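Local atomic coordinates of Na-K-Cl cotransporter (Methanosarcina acetivorans, PDB entry 3G40), a protein that probably belongs to a membrane symporter that carries chloride together with cations, of which this chain is the cytoplasmic C-terminal domain. Residues L152-I158 / W192-L196; G176-A181 / A275-E281. One frame throughout, in Å; residues are numbered along the deposited sequence.

Contact 1: L152-I158 / W192-L196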
loop_
_atom_site.group_PDB
_atom_site.type_symbol
_atom_site.label_atom_id
_atom_site.label_comp_id
_atom_site.label_asym_id
_atom_site.label_seq_id
_atom_site.Cartn_x
_atom_site.Cartn_y
_atom_site.Cartn_z
ATOM N N LEU A 152 2.737 -1.763 4.171
ATOM C CA LEU A 152 2.403 -2.984 4.902
ATOM C C LEU A 152 3.030 -4.191 4.228
ATOM O O LEU A 152 2.743 -5.335 4.587
ATOM C CB LEU A 152 0.883 -3.155 5.022
ATOM C CG LEU A 152 0.208 -2.067 5.861
ATOM C CD1 LEU A 152 -1.302 -2.078 5.701
ATOM C CD2 LEU A 152 0.600 -2.222 7.329
ATOM N N GLY A 153 3.888 -3.935 3.245
ATOM C CA GLY A 153 4.699 -4.995 2.655
ATOM C C GLY A 153 3.833 -6.102 2.093
ATOM O O GLY A 153 2.834 -5.840 1.409
ATOM N N ARG A 154 4.179 -7.344 2.408
ATOM C CA ARG A 154 3.422 -8.478 1.891
ATOM C C ARG A 154 2.212 -8.836 2.762
ATOM O O ARG A 154 1.484 -9.760 2.434
ATOM C CB ARG A 154 4.334 -9.705 1.706
ATOM C CG ARG A 154 5.392 -9.540 0.608
ATOM C CD ARG A 154 6.363 -10.749 0.575
ATOM N NE ARG A 154 5.687 -12.001 0.235
ATOM C CZ ARG A 154 6.172 -13.211 0.512
ATOM N NH1 ARG A 154 7.333 -13.347 1.142
ATOM N NH2 ARG A 154 5.497 -14.290 0.162
ATOM N N GLN A 155 2.015 -8.122 3.869
ATOM C CA GLN A 155 0.931 -8.436 4.816
ATOM C C GLN A 155 0.882 -9.932 5.137
ATOM O O GLN A 155 -0.190 -10.535 5.170
ATOM C CB GLN A 155 -0.430 -7.962 4.263
ATOM C CG GLN A 155 -0.398 -6.515 3.860
ATOM C CD GLN A 155 -1.771 -5.916 3.466
ATOM O OE1 GLN A 155 -2.798 -6.591 3.456
ATOM N NE2 GLN A 155 -1.765 -4.644 3.128
ATOM N N ASN A 156 2.042 -10.530 5.377
ATOM C CA ASN A 156 2.083 -11.970 5.617
ATOM C C ASN A 156 2.671 -12.350 6.976
ATOM O O ASN A 156 2.624 -13.518 7.380
ATOM C CB ASN A 156 2.817 -12.695 4.482
ATOM C CG ASN A 156 4.301 -12.396 4.454
ATOM O OD1 ASN A 156 4.744 -11.357 4.930
ATOM N ND2 ASN A 156 5.082 -13.314 3.886
ATOM N N LEU A 157 3.222 -11.373 7.683
ATOM C CA LEU A 157 3.810 -11.647 8.995
ATOM C C LEU A 157 3.432 -10.545 9.965
ATOM O O LEU A 157 3.618 -9.371 9.677
ATOM C CB LEU A 157 5.354 -11.771 8.907
ATOM C CG LEU A 157 5.901 -12.879 7.993
ATOM C CD1 LEU A 157 7.380 -12.665 7.671
ATOM C CD2 LEU A 157 5.661 -14.250 8.622
ATOM N N ILE A 158 2.899 -10.935 11.116
ATOM C CA ILE A 158 2.510 -9.997 12.161
ATOM C C ILE A 158 3.229 -10.391 13.447
ATOM O O ILE A 158 3.211 -11.563 13.819
ATOM C CB ILE A 158 0.976 -10.044 12.421
ATOM C CG1 ILE A 158 0.199 -9.725 11.133
ATOM C CG2 ILE A 158 0.581 -9.060 13.512
ATOM C CD1 ILE A 158 -1.286 -10.079 11.197
ATOM N N TRP A 192 -5.829 -10.939 6.853
ATOM C CA TRP A 192 -4.675 -11.057 5.947
ATOM C C TRP A 192 -4.304 -12.509 5.659
ATOM O O TRP A 192 -3.547 -12.787 4.715
ATOM C CB TRP A 192 -3.438 -10.378 6.545
ATOM C CG TRP A 192 -3.503 -8.889 6.621
ATOM C CD1 TRP A 192 -4.511 -8.068 6.154
ATOM C CD2 TRP A 192 -2.503 -8.025 7.172
ATOM N NE1 TRP A 192 -4.191 -6.748 6.401
ATOM C CE2 TRP A 192 -2.965 -6.695 7.017
ATOM C CE3 TRP A 192 -1.264 -8.244 7.781
ATOM C CZ2 TRP A 192 -2.232 -5.595 7.460
ATOM C CZ3 TRP A 192 -0.536 -7.152 8.229
ATOM C CH2 TRP A 192 -1.021 -5.838 8.054
ATOM N N LYS A 193 -4.809 -13.429 6.480
ATOM C CA LYS A 193 -4.348 -14.819 6.443
ATOM C C LYS A 193 -2.831 -14.840 6.569
ATOM O O LYS A 193 -2.138 -15.526 5.822
ATOM C CB LYS A 193 -4.798 -15.522 5.164
ATOM C CG LYS A 193 -6.309 -15.677 5.076
ATOM C CD LYS A 193 -6.730 -16.539 3.902
ATOM C CE LYS A 193 -8.235 -16.784 3.923
ATOM N NZ LYS A 193 -8.690 -17.640 2.792
ATOM N N ALA A 194 -2.343 -14.071 7.533
ATOM C CA ALA A 194 -0.923 -13.920 7.820
ATOM C C ALA A 194 -0.494 -14.849 8.957
ATOM O O ALA A 194 -1.334 -15.381 9.686
ATOM C CB ALA A 194 -0.634 -12.450 8.201
ATOM N N SER A 195 0.815 -15.033 9.111
ATOM C CA SER A 195 1.350 -15.738 10.280
ATOM C C SER A 195 1.547 -14.775 11.442
ATOM O O SER A 195 1.993 -13.647 11.251
ATOM C CB SER A 195 2.686 -16.409 9.939
ATOM O OG SER A 195 2.483 -17.348 8.911
ATOM N N LEU A 196 1.207 -15.223 12.648
ATOM C CA LEU A 196 1.278 -14.383 13.834
ATOM C C LEU A 196 2.318 -14.904 14.815
ATOM O O LEU A 196 2.346 -16.105 15.096
ATOM C CB LEU A 196 -0.083 -14.342 14.530
ATOM C CG LEU A 196 -0.198 -13.561 15.834
ATOM C CD1 LEU A 196 0.241 -12.102 15.669
ATOM C CD2 LEU A 196 -1.648 -13.612 16.359
#
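Gln155 lies flat against the indole of Trp192. Its CB sits over the six-membered ring, 3.8 Å from the centroid and 20° off the ring normal, and the extended chain then runs on across the bicycle until the amide stacks over the pyrrole part, the two planes 24° apart. Gln155 OE1 comes within 3.3 Å of Trp192 NE1, but from over the face, where the N-H cannot reach it; that N-H is spent on Asp42 of helix 30-44. Leu152 CD2 and Ile158 CD1 approach the benzo ring obliquely, and Ile158 CD1 also meets Ala194 CB at 3.9 Å. Past this packed cluster the chains join as neighbouring parallel strands, the two strands of a right-handed beta-alpha-beta crossover whose helix is 179-192. Ser195 bridges them, its N giving a hydrogen bond to Asn156 O and its O receiving one from Ile158 N, each 2.9 Å. On the side covered by that helix Ile158 CG2 rests on Leu196 CD1 at 3.7 Å. The other face is looser: Leu157 CD2 only skirts CB of the exposed Ser195, at 3.9 Å. Arg154, in the turn before the strand, points away to a salt bridge with Glu78 of the second subunit.

Contact 2: G176-A181 / A275-E281; sequences GNMDLA and ALDSGEE
The carboxylate of Asp277 points its two oxygens at successive backbone N-H groups in the first turn of helix 179-192. OD2 takes the N-H of Asp179 through its syn lone pair at 2.9 Å, whereas OD1 receives Leu180 N at 2.8 Å, also on the syn side but 33° out of the carboxylate plane. A negative group set here probably interacts favourably with the positive end of the helix dipole. Asn177 answers from the other segment: with CG anti to its backbone N (chi1 -172°), its amide swings to the strand end and OD1 accepts Asp277 N at 2.8 Å, nearly straight. Amide and carboxylate stand almost perpendicular, 87° apart. A water extends the grip by taking the N-H of Ala181 and donating to Asp277 OD1 and Ala275 O.

Asp179 crosses Asp277 at about a right angle, and their OD2 atoms are only 3.1 Å apart; such closeness of two acids would be expected to raise the proton affinity of one of them. The other oxygen of Asp179, OD1, accepts the N-H of Ala283. Glu281, bent at chi2, folds its carboxylate back to take Ser278 N on OE1 and Gly279 N on OE2, which closes the turn 278-281 and leaves OE1 4.0 Å from Leu180 CG.

Ala275 CB packs against Leu180 CD1 at 4.0 Å. The contact thus fixes the start of helix 179-192 over the C-terminal end of strand 271-276, with strand 140-145 touching Leu180 and Ala275, strand 247-251 meeting Ala181, and helix 124-136 covering Leu276 on the other face of the sheet.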
loop_
_atom_site.group_PDB
_atom_site.type_symbol
_atom_site.label_atom_id
_atom_site.label_comp_id
_atom_site.label_asym_id
_atom_site.label_seq_id
_atom_site.Cartn_x
_atom_site.Cartn_y
_atom_site.Cartn_z
ATOM N N GLY A 176 -4.400 -6.149 31.434
ATOM C CA GLY A 176 -3.863 -4.804 31.509
ATOM C C GLY A 176 -3.875 -4.183 30.126
ATOM O O GLY A 176 -4.711 -4.533 29.298
ATOM N N ASN A 177 -2.935 -3.284 29.856
ATOM C CA ASN A 177 -2.966 -2.534 28.601
ATOM C C ASN A 177 -2.477 -3.326 27.389
ATOM O O ASN A 177 -1.448 -2.991 26.793
ATOM C CB ASN A 177 -2.173 -1.230 28.742
ATOM C CG ASN A 177 -2.322 -0.326 27.533
ATOM O OD1 ASN A 177 -3.348 -0.345 26.851
ATOM N ND2 ASN A 177 -1.300 0.474 27.263
ATOM N N MET A 178 -3.212 -4.373 27.014
ATOM C CA MET A 178 -2.849 -5.154 25.836
ATOM C C MET A 178 -4.044 -5.832 25.170
ATOM O O MET A 178 -3.877 -6.604 24.220
ATOM C CB MET A 178 -1.773 -6.216 26.182
ATOM C CG MET A 178 -2.304 -7.386 27.001
ATOM S SD MET A 178 -1.162 -8.806 27.043
ATOM C CE MET A 178 0.281 -8.043 27.780
ATOM N N ASP A 179 -5.251 -5.554 25.656
ATOM C CA ASP A 179 -6.432 -6.198 25.087
ATOM C C ASP A 179 -6.667 -5.806 23.628
ATOM O O ASP A 179 -6.922 -6.673 22.779
ATOM C CB ASP A 179 -7.675 -5.888 25.914
ATOM C CG ASP A 179 -7.625 -6.512 27.284
ATOM O OD1 ASP A 179 -8.243 -7.573 27.473
ATOM O OD2 ASP A 179 -6.965 -5.937 28.164
ATOM N N LEU A 180 -6.588 -4.506 23.344
ATOM C CA LEU A 180 -6.812 -3.999 21.986
ATOM C C LEU A 180 -5.705 -4.527 21.065
ATOM O O LEU A 180 -5.967 -4.945 19.939
ATOM C CB LEU A 180 -6.817 -2.460 21.982
ATOM C CG LEU A 180 -7.748 -1.666 21.065
ATOM C CD1 LEU A 180 -7.133 -0.300 20.728
ATOM C CD2 LEU A 180 -8.138 -2.425 19.803
ATOM N N ALA A 181 -4.464 -4.517 21.554
ATOM C CA ALA A 181 -3.336 -5.055 20.787
ATOM C C ALA A 181 -3.591 -6.499 20.345
ATOM O O ALA A 181 -3.430 -6.838 19.171
ATOM C CB ALA A 181 -2.029 -4.965 21.601
ATOM N N ALA A 275 -1.359 0.289 20.239
ATOM C CA ALA A 275 -2.719 0.165 20.726
ATOM C C ALA A 275 -2.859 0.451 22.222
ATOM O O ALA A 275 -2.249 -0.227 23.058
ATOM C CB ALA A 275 -3.262 -1.214 20.391
ATOM N N LEU A 276 -3.675 1.458 22.553
ATOM C CA LEU A 276 -3.977 1.796 23.942
ATOM C C LEU A 276 -5.398 1.356 24.248
ATOM O O LEU A 276 -6.331 1.714 23.528
ATOM C CB LEU A 276 -3.825 3.302 24.177
ATOM C CG LEU A 276 -4.324 3.897 25.495
ATOM C CD1 LEU A 276 -3.543 3.372 26.695
ATOM C CD2 LEU A 276 -4.238 5.415 25.427
ATOM N N ASP A 277 -5.557 0.576 25.312
ATOM C CA ASP A 277 -6.865 0.077 25.728
ATOM C C ASP A 277 -7.757 1.188 26.281
ATOM O O ASP A 277 -7.269 2.185 26.807
ATOM C CB ASP A 277 -6.708 -0.954 26.842
ATOM C CG ASP A 277 -6.170 -2.273 26.349
ATOM O OD1 ASP A 277 -5.925 -2.420 25.133
ATOM O OD2 ASP A 277 -6.007 -3.165 27.194
ATOM N N SER A 278 -9.065 0.992 26.191
ATOM C CA SER A 278 -9.997 1.887 26.863
ATOM C C SER A 278 -10.009 1.494 28.327
ATOM O O SER A 278 -10.291 2.310 29.207
ATOM C CB SER A 278 -11.402 1.730 26.293
ATOM O OG SER A 278 -11.893 0.419 26.525
ATOM N N GLY A 279 -9.698 0.228 28.578
ATOM C CA GLY A 279 -9.761 -0.319 29.921
ATOM C C GLY A 279 -11.013 -1.157 30.098
ATOM O O GLY A 279 -11.169 -1.869 31.090
ATOM N N GLU A 280 -11.911 -1.071 29.122
ATOM C CA GLU A 280 -13.171 -1.795 29.174
ATOM C C GLU A 280 -13.155 -3.077 28.342
ATOM O O GLU A 280 -14.048 -3.912 28.472
ATOM C CB GLU A 280 -14.321 -0.881 28.737
ATOM C CG GLU A 280 -14.457 0.357 29.616
ATOM C CD GLU A 280 -15.617 1.254 29.207
ATOM O OE1 GLU A 280 -16.120 1.106 28.070
ATOM O OE2 GLU A 280 -16.021 2.111 30.025
ATOM N N GLU A 281 -12.149 -3.235 27.487
ATOM C CA GLU A 281 -12.047 -4.453 26.688
ATOM C C GLU A 281 -11.593 -5.639 27.542
ATOM O O GLU A 281 -10.740 -5.502 28.425
ATOM C CB GLU A 281 -11.090 -4.276 25.502
ATOM C CG GLU A 281 -11.149 -2.921 24.822
ATOM C CD GLU A 281 -10.131 -1.937 25.373
ATOM O OE1 GLU A 281 -9.639 -1.096 24.593
ATOM O OE2 GLU A 281 -9.819 -2.001 26.579
HETATM O O HOH W 1 -3.529 -2.588 23.708
#

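Overall arrangement
Contacts 1 and 2 lie at opposite ends of helix 179-192: contact 2 holds its first turn, and contact 1 holds its last residue, Trp192, and the strand that follows. Their centres are 22 Å apart and their nearest atoms about 7 Å, so they do not touch. Along the chain the segments alternate, 152-158, 176-181, 192-196 and 275-281. Both belong to the second of the two family regions of this cytoplasmic domain and reach the same ten-stranded mixed sheet, where strands 271-276, 247-251, 157-161 and 195-201 are consecutive. Together they join the helix to the sheet, its start to strand 271-276 and its end to the neighbouring strands 157-161 and 195-201, while contact 1 alone also reaches the second subunit.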